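Local coordinates for protein aromatic-amino-acid transaminase TyrB (Burkholderia cenocepacia K56-2Valvano, PDB 4WD2) that probably transfers amino groups between aromatic amino acids and 2-oxo acids, using pyridoxal 5'-phosphate held as a lysine Schiff base, at residues L89-D94 / S267-D272; K204-I209 / V236-R241; V218-Q223 / A231-V236. One frame throughout, in Å; residues are numbered along the deposited sequence.

Interaction 1 (L89-D94 / S267-D272); sequences LVFGAD and SVVCED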
loop_
_atom_site.group_PDB
_atom_site.type_symbol
_atom_site.label_atom_id
_atom_site.label_comp_id
_atom_site.label_asym_id
_atom_site.label_seq_id
_atom_site.Cartn_x
_atom_site.Cartn_y
_atom_site.Cartn_z
ATOM N N LEU A 89 20.343 -0.820 -9.208
ATOM C CA LEU A 89 19.994 0.256 -10.130
ATOM C C LEU A 89 20.255 1.627 -9.521
ATOM O O LEU A 89 20.794 2.514 -10.178
ATOM C CB LEU A 89 18.524 0.151 -10.541
ATOM C CG LEU A 89 17.955 1.340 -11.313
ATOM C CD1 LEU A 89 18.595 1.468 -12.691
ATOM C CD2 LEU A 89 16.446 1.192 -11.437
ATOM N N VAL A 90 19.866 1.795 -8.262
ATOM C CA VAL A 90 19.974 3.090 -7.599
ATOM C C VAL A 90 21.412 3.467 -7.234
ATOM O O VAL A 90 21.833 4.597 -7.475
ATOM C CB VAL A 90 19.113 3.133 -6.325
ATOM C CG1 VAL A 90 19.387 4.412 -5.527
ATOM C CG2 VAL A 90 17.642 3.044 -6.685
ATOM N N PHE A 91 22.162 2.533 -6.657
ATOM C CA PHE A 91 23.496 2.853 -6.146
ATOM C C PHE A 91 24.612 2.472 -7.113
ATOM O O PHE A 91 25.758 2.899 -6.947
ATOM C CB PHE A 91 23.734 2.160 -4.798
ATOM C CG PHE A 91 22.818 2.637 -3.701
ATOM C CD1 PHE A 91 21.587 2.032 -3.492
ATOM C CD2 PHE A 91 23.192 3.686 -2.876
ATOM C CE1 PHE A 91 20.740 2.472 -2.492
ATOM C CE2 PHE A 91 22.347 4.126 -1.864
ATOM C CZ PHE A 91 21.120 3.522 -1.678
ATOM N N GLY A 92 24.275 1.675 -8.119
ATOM C CA GLY A 92 25.273 1.106 -9.000
ATOM C C GLY A 92 25.698 -0.234 -8.441
ATOM O O GLY A 92 25.905 -0.374 -7.228
ATOM N N ALA A 93 25.819 -1.223 -9.323
ATOM C CA ALA A 93 26.211 -2.576 -8.949
ATOM C C ALA A 93 27.491 -2.619 -8.124
ATOM O O ALA A 93 27.607 -3.422 -7.194
ATOM C CB ALA A 93 26.379 -3.440 -10.207
ATOM N N ASP A 94 28.450 -1.761 -8.462
ATOM C CA ASP A 94 29.769 -1.812 -7.835
ATOM C C ASP A 94 29.903 -0.911 -6.604
ATOM O O ASP A 94 31.018 -0.677 -6.121
ATOM C CB ASP A 94 30.849 -1.437 -8.859
ATOM C CG ASP A 94 30.782 0.030 -9.287
ATOM O OD1 ASP A 94 29.761 0.701 -9.021
ATOM O OD2 ASP A 94 31.761 0.513 -9.899
ATOM N N SER A 267 15.522 2.756 0.394
ATOM C CA SER A 267 16.831 2.304 0.836
ATOM C C SER A 267 17.347 3.194 1.949
ATOM O O SER A 267 17.224 4.422 1.889
ATOM C CB SER A 267 17.831 2.293 -0.322
ATOM O OG SER A 267 17.477 1.331 -1.294
ATOM N N VAL A 268 17.932 2.569 2.964
ATOM C CA VAL A 268 18.583 3.313 4.033
ATOM C C VAL A 268 20.046 2.880 4.132
ATOM O O VAL A 268 20.342 1.687 4.239
ATOM C CB VAL A 268 17.859 3.110 5.380
ATOM C CG1 VAL A 268 18.492 3.972 6.465
ATOM C CG2 VAL A 268 16.381 3.442 5.236
ATOM N N VAL A 269 20.952 3.856 4.069
ATOM C CA VAL A 269 22.387 3.602 4.148
ATOM C C VAL A 269 22.856 3.762 5.583
ATOM O O VAL A 269 22.705 4.834 6.168
ATOM C CB VAL A 269 23.177 4.562 3.250
ATOM C CG1 VAL A 269 24.664 4.227 3.282
ATOM C CG2 VAL A 269 22.639 4.531 1.828
ATOM N N CYS A 270 23.434 2.705 6.147
ATOM C CA CYS A 270 23.747 2.673 7.579
ATOM C C CYS A 270 25.245 2.541 7.847
ATOM O O CYS A 270 26.025 2.292 6.928
ATOM C CB CYS A 270 22.996 1.521 8.254
ATOM S SG CYS A 270 21.220 1.521 7.925
ATOM N N GLU A 271 25.643 2.699 9.110
ATOM C CA GLU A 271 27.061 2.753 9.460
ATOM C C GLU A 271 27.781 1.411 9.277
ATOM O O GLU A 271 28.984 1.389 9.010
ATOM C CB GLU A 271 27.241 3.262 10.899
ATOM C CG GLU A 271 26.437 2.522 11.960
ATOM C CD GLU A 271 25.090 3.172 12.266
ATOM O OE1 GLU A 271 24.407 3.637 11.325
ATOM O OE2 GLU A 271 24.717 3.214 13.458
ATOM N N ASP A 272 27.064 0.300 9.426
ATOM C CA ASP A 272 27.622 -1.015 9.087
ATOM C C ASP A 272 26.518 -2.021 8.765
ATOM O O ASP A 272 25.332 -1.697 8.850
ATOM C CB ASP A 272 28.530 -1.550 10.212
ATOM C CG ASP A 272 27.817 -1.685 11.550
ATOM O OD1 ASP A 272 26.573 -1.766 11.583
ATOM O OD2 ASP A 272 28.521 -1.730 12.582
#
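Phe91, in the last turn of helix 80-91, sets its ring against two residues of strand 264-269, Ser267 and Val269, both on the face of the strand turned to the helix. The far end of the ring does the touching. CE1 lies 3.6 Å from CB of Ser267, which meets the ring at its edge, near the ring plane. On the other flank CE2 comes 3.7 Å from CG2 of Val269, an oblique approach. Phe91 gets there with CG beside its own backbone N and anti to the carbonyl carbon (chi1 -64°), while a chi2 of 89° turns the ring plane roughly perpendicular to the plane of CA, CB and CG. One face of the ring is backed by CG1 of the preceding Val90. Val269 offers the methyl that lies anti to its carbonyl carbon. Ser267 meets the ring through CB, with OG also near CE1, while OG is hydrogen-bonded to Thr105 OG1 on the neighbouring strand. No hydrogen bond joins the two segments, and Ile103 and helix 234-241 also pack on Phe91. The chemistry is therefore that of van der Waals fit: a buried aromatic ring holds the helix end to the sheet by shape, while the serine hydroxyl finds its polar partner within the sheet.

Interaction 2 (K204-I209 / V236-R241); sequences KLIDVI and VRELAR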
loop_
_atom_site.group_PDB
_atom_site.type_symbol
_atom_site.label_atom_id
_atom_site.label_comp_id
_atom_site.label_asym_id
_atom_site.label_seq_id
_atom_site.Cartn_x
_atom_site.Cartn_y
_atom_site.Cartn_z
ATOM N N LYS A 204 29.307 20.298 -1.789
ATOM C CA LYS A 204 29.296 21.304 -0.718
ATOM C C LYS A 204 28.144 21.097 0.254
ATOM O O LYS A 204 28.292 21.308 1.461
ATOM C CB LYS A 204 29.221 22.716 -1.295
ATOM C CG LYS A 204 30.429 23.115 -2.116
ATOM C CD LYS A 204 30.225 24.500 -2.719
ATOM C CE LYS A 204 31.190 24.748 -3.861
ATOM N NZ LYS A 204 31.007 26.112 -4.440
ATOM N N LEU A 205 26.995 20.692 -0.270
ATOM C CA LEU A 205 25.853 20.390 0.575
ATOM C C LEU A 205 26.133 19.174 1.455
ATOM O O LEU A 205 25.775 19.164 2.625
ATOM C CB LEU A 205 24.601 20.151 -0.266
ATOM C CG LEU A 205 23.330 19.893 0.547
ATOM C CD1 LEU A 205 23.045 21.062 1.477
ATOM C CD2 LEU A 205 22.141 19.634 -0.371
ATOM N N ILE A 206 26.780 18.155 0.892
ATOM C CA ILE A 206 27.059 16.938 1.649
ATOM C C ILE A 206 28.085 17.215 2.751
ATOM O O ILE A 206 27.983 16.654 3.844
ATOM C CB ILE A 206 27.550 15.783 0.729
ATOM C CG1 ILE A 206 26.430 15.366 -0.239
ATOM C CG2 ILE A 206 27.976 14.570 1.560
ATOM C CD1 ILE A 206 26.884 14.479 -1.391
ATOM N N ASP A 207 29.048 18.094 2.473
ATOM C CA ASP A 207 29.989 18.554 3.497
ATOM C C ASP A 207 29.243 18.977 4.764
ATOM O O ASP A 207 29.582 18.564 5.869
ATOM C CB ASP A 207 30.825 19.737 3.000
ATOM C CG ASP A 207 31.798 19.365 1.883
ATOM O OD1 ASP A 207 32.092 18.165 1.685
ATOM O OD2 ASP A 207 32.300 20.303 1.227
ATOM N N VAL A 208 28.231 19.814 4.575
ATOM C CA VAL A 208 27.417 20.350 5.659
ATOM C C VAL A 208 26.558 19.275 6.343
ATOM O O VAL A 208 26.551 19.157 7.569
ATOM C CB VAL A 208 26.502 21.485 5.136
ATOM C CG1 VAL A 208 25.394 21.782 6.132
ATOM C CG2 VAL A 208 27.326 22.734 4.837
ATOM N N ILE A 209 25.847 18.495 5.538
ATOM C CA ILE A 209 25.005 17.407 6.032
ATOM C C ILE A 209 25.799 16.429 6.905
ATOM O O ILE A 209 25.347 16.035 7.989
ATOM C CB ILE A 209 24.344 16.656 4.850
ATOM C CG1 ILE A 209 23.247 17.534 4.234
ATOM C CG2 ILE A 209 23.774 15.309 5.290
ATOM C CD1 ILE A 209 22.812 17.084 2.849
ATOM N N VAL A 236 22.767 10.419 -4.352
ATOM C CA VAL A 236 22.587 9.221 -3.551
ATOM C C VAL A 236 23.896 8.444 -3.433
ATOM O O VAL A 236 24.297 8.043 -2.339
ATOM C CB VAL A 236 21.487 8.313 -4.155
ATOM C CG1 VAL A 236 21.464 6.975 -3.469
ATOM C CG2 VAL A 236 20.120 8.989 -4.044
ATOM N N ARG A 237 24.563 8.244 -4.566
ATOM C CA ARG A 237 25.780 7.443 -4.605
ATOM C C ARG A 237 26.930 8.139 -3.875
ATOM O O ARG A 237 27.723 7.482 -3.199
ATOM C CB ARG A 237 26.160 7.129 -6.059
ATOM C CG ARG A 237 25.098 6.319 -6.785
ATOM C CD ARG A 237 25.501 5.904 -8.212
ATOM N NE ARG A 237 24.390 5.217 -8.869
ATOM C CZ ARG A 237 24.411 4.732 -10.109
ATOM N NH1 ARG A 237 25.493 4.842 -10.856
ATOM N NH2 ARG A 237 23.340 4.135 -10.601
ATOM N N GLU A 238 27.016 9.464 -3.995
ATOM C CA GLU A 238 28.076 10.209 -3.313
ATOM C C GLU A 238 27.842 10.284 -1.794
ATOM O O GLU A 238 28.788 10.169 -1.016
ATOM C CB GLU A 238 28.214 11.616 -3.911
ATOM C CG GLU A 238 29.372 12.437 -3.350
ATOM C CD GLU A 238 30.747 11.865 -3.693
ATOM O OE1 GLU A 238 30.832 10.894 -4.470
ATOM O OE2 GLU A 238 31.758 12.394 -3.182
ATOM N N LEU A 239 26.590 10.458 -1.372
ATOM C CA LEU A 239 26.257 10.384 0.055
ATOM C C LEU A 239 26.668 9.035 0.646
ATOM O O LEU A 239 27.294 8.967 1.712
ATOM C CB LEU A 239 24.756 10.613 0.277
ATOM C CG LEU A 239 24.243 12.053 0.383
ATOM C CD1 LEU A 239 22.750 12.122 0.111
ATOM C CD2 LEU A 239 24.552 12.645 1.760
ATOM N N ALA A 240 26.335 7.963 -0.067
ATOM C CA ALA A 240 26.645 6.613 0.386
ATOM C C ALA A 240 28.147 6.293 0.351
ATOM O O ALA A 240 28.655 5.611 1.244
ATOM C CB ALA A 240 25.867 5.594 -0.443
ATOM N N ARG A 241 28.864 6.775 -0.662
ATOM C CA ARG A 241 30.312 6.568 -0.703
ATOM C C ARG A 241 31.003 7.234 0.490
ATOM O O ARG A 241 32.042 6.769 0.967
ATOM C CB ARG A 241 30.909 7.106 -2.009
ATOM C CG ARG A 241 30.851 6.130 -3.192
ATOM C CD ARG A 241 31.651 6.659 -4.383
ATOM N NE ARG A 241 31.102 7.904 -4.924
ATOM C CZ ARG A 241 30.216 7.968 -5.921
ATOM N NH1 ARG A 241 29.766 6.856 -6.489
ATOM N NH2 ARG A 241 29.776 9.147 -6.349
#
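Ile206 and Leu239 carry the apolar part of this helix-to-helix contact, and their CA atoms, 6.8 Å apart, are the nearest across it. The two side chains meet at a slant. CG1 of Ile206 lies 3.9 Å from CD2 of Leu239, and CG2, the other branch of the isoleucine, reaches the same methyl, so that CD2 sits against both arms. Leu239 starts out along the flank of its helix, but with CG anti to the carbonyl carbon (chi1 -85°) its end swings toward helix 199-211. One turn on, CG2 of Ile209 makes a looser approach to that leucine methyl, CD2 of Leu239, at 4.5 Å. Leu239 also packs on Pro216 and Val218 of strand 215-220, and Ile209 on Pro216.

A second kind of packing uses the aliphatic part of a charged residue: CD1 of Ile206 rests 3.8 Å from CG of Glu238. The glutamate chain bends at chi2 (66°), which turns the carboxylate along its own helix toward Arg241.

The polar interaction stays within 236-241. A salt bridge joins Arg241 and Glu238: NE and NH2, on one edge of the guanidinium, both donate to OE1, at 2.8 Å from NH2 to OE1 and 3.0 Å from NE to OE1. The carboxylate oxygen lies close to the guanidinium plane, while Arg237 O sits over one face of that group. Two donors on OE1 would probably favour an ionised Glu238, even with Glu203 OE2 close to its other oxygen.

The short helical segments run in broadly the same direction, their axes 10.8 Å apart and crossing at -41°. Such neighbouring, roughly parallel helices on one side of a largely parallel sheet are characteristic of the three-layer large domain of fold-type I PLP enzymes, to which class I and II aminotransferases belong.

Interaction 3 (V218-Q223 / A231-V236); sequences VDMAYQ and ADAFAV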
loop_
_atom_site.group_PDB
_atom_site.type_symbol
_atom_site.label_atom_id
_atom_site.label_comp_id
_atom_site.label_asym_id
_atom_site.label_seq_id
_atom_site.Cartn_x
_atom_site.Cartn_y
_atom_site.Cartn_z
ATOM N N VAL A 218 16.594 11.526 0.588
ATOM C CA VAL A 218 16.630 11.843 -0.832
ATOM C C VAL A 218 15.446 11.213 -1.546
ATOM O O VAL A 218 15.175 10.020 -1.386
ATOM C CB VAL A 218 17.930 11.373 -1.489
ATOM C CG1 VAL A 218 17.948 11.780 -2.958
ATOM C CG2 VAL A 218 19.133 11.961 -0.759
ATOM N N ASP A 219 14.736 12.044 -2.303
ATOM C CA ASP A 219 13.568 11.645 -3.084
ATOM C C ASP A 219 13.990 11.617 -4.555
ATOM O O ASP A 219 14.199 12.670 -5.164
ATOM C CB ASP A 219 12.403 12.630 -2.844
ATOM C CG ASP A 219 11.079 12.162 -3.441
ATOM O OD1 ASP A 219 11.073 11.254 -4.298
ATOM O OD2 ASP A 219 10.032 12.724 -3.057
ATOM N N MET A 220 14.151 10.413 -5.107
ATOM C CA MET A 220 14.559 10.257 -6.496
ATOM C C MET A 220 13.429 9.632 -7.297
ATOM O O MET A 220 13.373 8.418 -7.463
ATOM C CB MET A 220 15.831 9.402 -6.602
ATOM C CG MET A 220 16.417 9.355 -8.013
ATOM S SD MET A 220 18.026 8.568 -8.070
ATOM C CE MET A 220 17.640 7.012 -7.269
ATOM N N ALA A 221 12.526 10.472 -7.787
ATOM C CA ALA A 221 11.324 9.991 -8.443
ATOM C C ALA A 221 11.489 9.891 -9.959
ATOM O O ALA A 221 10.660 9.274 -10.639
ATOM C CB ALA A 221 10.142 10.893 -8.090
ATOM N N TYR A 222 12.570 10.473 -10.478
ATOM C CA TYR A 222 12.774 10.555 -11.924
ATOM C C TYR A 222 14.134 10.079 -12.400
ATOM O O TYR A 222 14.692 10.683 -13.313
ATOM C CB TYR A 222 12.572 12.004 -12.406
ATOM C CG TYR A 222 11.240 12.558 -12.003
ATOM C CD1 TYR A 222 10.110 12.310 -12.767
ATOM C CD2 TYR A 222 11.100 13.288 -10.831
ATOM C CE1 TYR A 222 8.882 12.786 -12.388
ATOM C CE2 TYR A 222 9.872 13.770 -10.443
ATOM C CZ TYR A 222 8.769 13.516 -11.228
ATOM O OH TYR A 222 7.543 13.992 -10.853
ATOM N N GLN A 223 14.677 9.022 -11.797
ATOM C CA GLN A 223 15.973 8.512 -12.247
ATOM C C GLN A 223 15.891 8.131 -13.721
ATOM O O GLN A 223 15.119 7.257 -14.102
ATOM C CB GLN A 223 16.433 7.305 -11.417
ATOM C CG GLN A 223 17.895 6.903 -11.688
ATOM C CD GLN A 223 18.316 5.628 -10.978
ATOM O OE1 GLN A 223 17.488 4.905 -10.417
ATOM N NE2 GLN A 223 19.616 5.343 -11.010
ATOM N N ALA A 231 24.040 9.364 -13.709
ATOM C CA ALA A 231 24.244 10.750 -13.296
ATOM C C ALA A 231 23.097 11.239 -12.415
ATOM O O ALA A 231 23.303 12.015 -11.479
ATOM C CB ALA A 231 24.402 11.656 -14.522
ATOM N N ASP A 232 21.886 10.779 -12.709
ATOM C CA ASP A 232 20.724 11.198 -11.936
ATOM C C ASP A 232 20.816 10.713 -10.483
ATOM O O ASP A 232 20.242 11.324 -9.585
ATOM C CB ASP A 232 19.425 10.704 -12.597
ATOM C CG ASP A 232 19.040 11.527 -13.830
ATOM O OD1 ASP A 232 19.672 12.573 -14.085
ATOM O OD2 ASP A 232 18.090 11.136 -14.543
ATOM N N ALA A 233 21.561 9.636 -10.248
ATOM C CA ALA A 233 21.705 9.106 -8.895
ATOM C C ALA A 233 22.969 9.587 -8.170
ATOM O O ALA A 233 23.301 9.052 -7.104
ATOM C CB ALA A 233 21.686 7.587 -8.934
ATOM N N PHE A 234 23.660 10.589 -8.722
ATOM C CA PHE A 234 24.939 11.044 -8.155
ATOM C C PHE A 234 24.842 11.406 -6.678
ATOM O O PHE A 234 25.710 11.027 -5.892
ATOM C CB PHE A 234 25.513 12.256 -8.913
ATOM C CG PHE A 234 26.727 12.869 -8.231
ATOM C CD1 PHE A 234 27.991 12.342 -8.434
ATOM C CD2 PHE A 234 26.589 13.945 -7.358
ATOM C CE1 PHE A 234 29.103 12.883 -7.798
ATOM C CE2 PHE A 234 27.687 14.485 -6.716
ATOM C CZ PHE A 234 28.946 13.954 -6.930
ATOM N N ALA A 235 23.801 12.146 -6.306
ATOM C CA ALA A 235 23.643 12.603 -4.928
ATOM C C ALA A 235 23.549 11.422 -3.966
ATOM O O ALA A 235 24.173 11.417 -2.905
ATOM C CB ALA A 235 22.417 13.488 -4.797
ATOM N N VAL A 236 22.767 10.419 -4.352
ATOM C CA VAL A 236 22.587 9.221 -3.551
ATOM C C VAL A 236 23.896 8.444 -3.433
ATOM O O VAL A 236 24.297 8.043 -2.339
ATOM C CB VAL A 236 21.487 8.313 -4.155
ATOM C CG1 VAL A 236 21.464 6.975 -3.469
ATOM C CG2 VAL A 236 20.120 8.989 -4.044
#
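Val218 and Met220, two residues apart on strand 215-220, both point toward 231-236. Val218 packs on Val236, its CG1, anti to the backbone N (chi1 -178°), lying 3.7 Å from CG2 of the helical valine. In Met220, CG is anti to the backbone N (chi1 -172°) and the chain stays extended through chi2, which carries SD out to the turn before helix 234-241; the bend at chi3 turns only CE, onto Val90. SD of Met220 lies 3.8 Å from CA of Ala233 and as close to the carbonyl O of Asp232, with CB of Ala233 alongside.

From the loop after the strand, Gln223 extends past this corner and lays NE2 3.7 Å from CB of Ala233, the N-cap residue. That amide nitrogen is hydrogen-bonded to Leu229 O and Leu89 O, which fix the direction of its end. CG of Gln223 passes 4.2 Å from CB of Asp232, with amide and carboxylate planes 49° apart. The aspartate turns its acid group to the loop: OD2 accepts from the backbone N of Gly224 and Gly226, OD1 from that of Ala227. This buried carboxylate thus ties together the connection between the two segments.

Asp219 points to the other side of the strand, OD2 hydrogen-bonded to His141 NE2, and from the loop that follows Tyr222 OH is hydrogen-bonded to O3 of the modified Lys254. The strand, its loop and helix 234-241 begin a beta-alpha-beta crossover to strand 246-251; strand and loop supply the aspartate and tyrosine that, as in aspartate aminotransferases, probably meet the pyridine nitrogen and 3-hydroxyl oxygen of PLP.

In the fold
Following the chain, helix 80-91 supplies the first half of interaction 1, which closes only when strand 264-269 returns to it, a loop of more than 170 residues. Inside that loop helix 199-211 opens interaction 2, and strand 215-220, next in sequence, opens interaction 3. Interaction 3 closes first, at 231-236, and interaction 2 just after, at 236-241, so the three loops nest without crossing. Helix 234-241 is the common element: Val236 belongs to both inner segments and also packs on Phe91, while Arg237 NE reaches Val90 O. Interactions 1 and 3 tie helices 80-91 and 234-241 to the central mixed sheet, and interaction 2 adds helix 199-211 against 234-241, the centres about 12 to 13 Å apart.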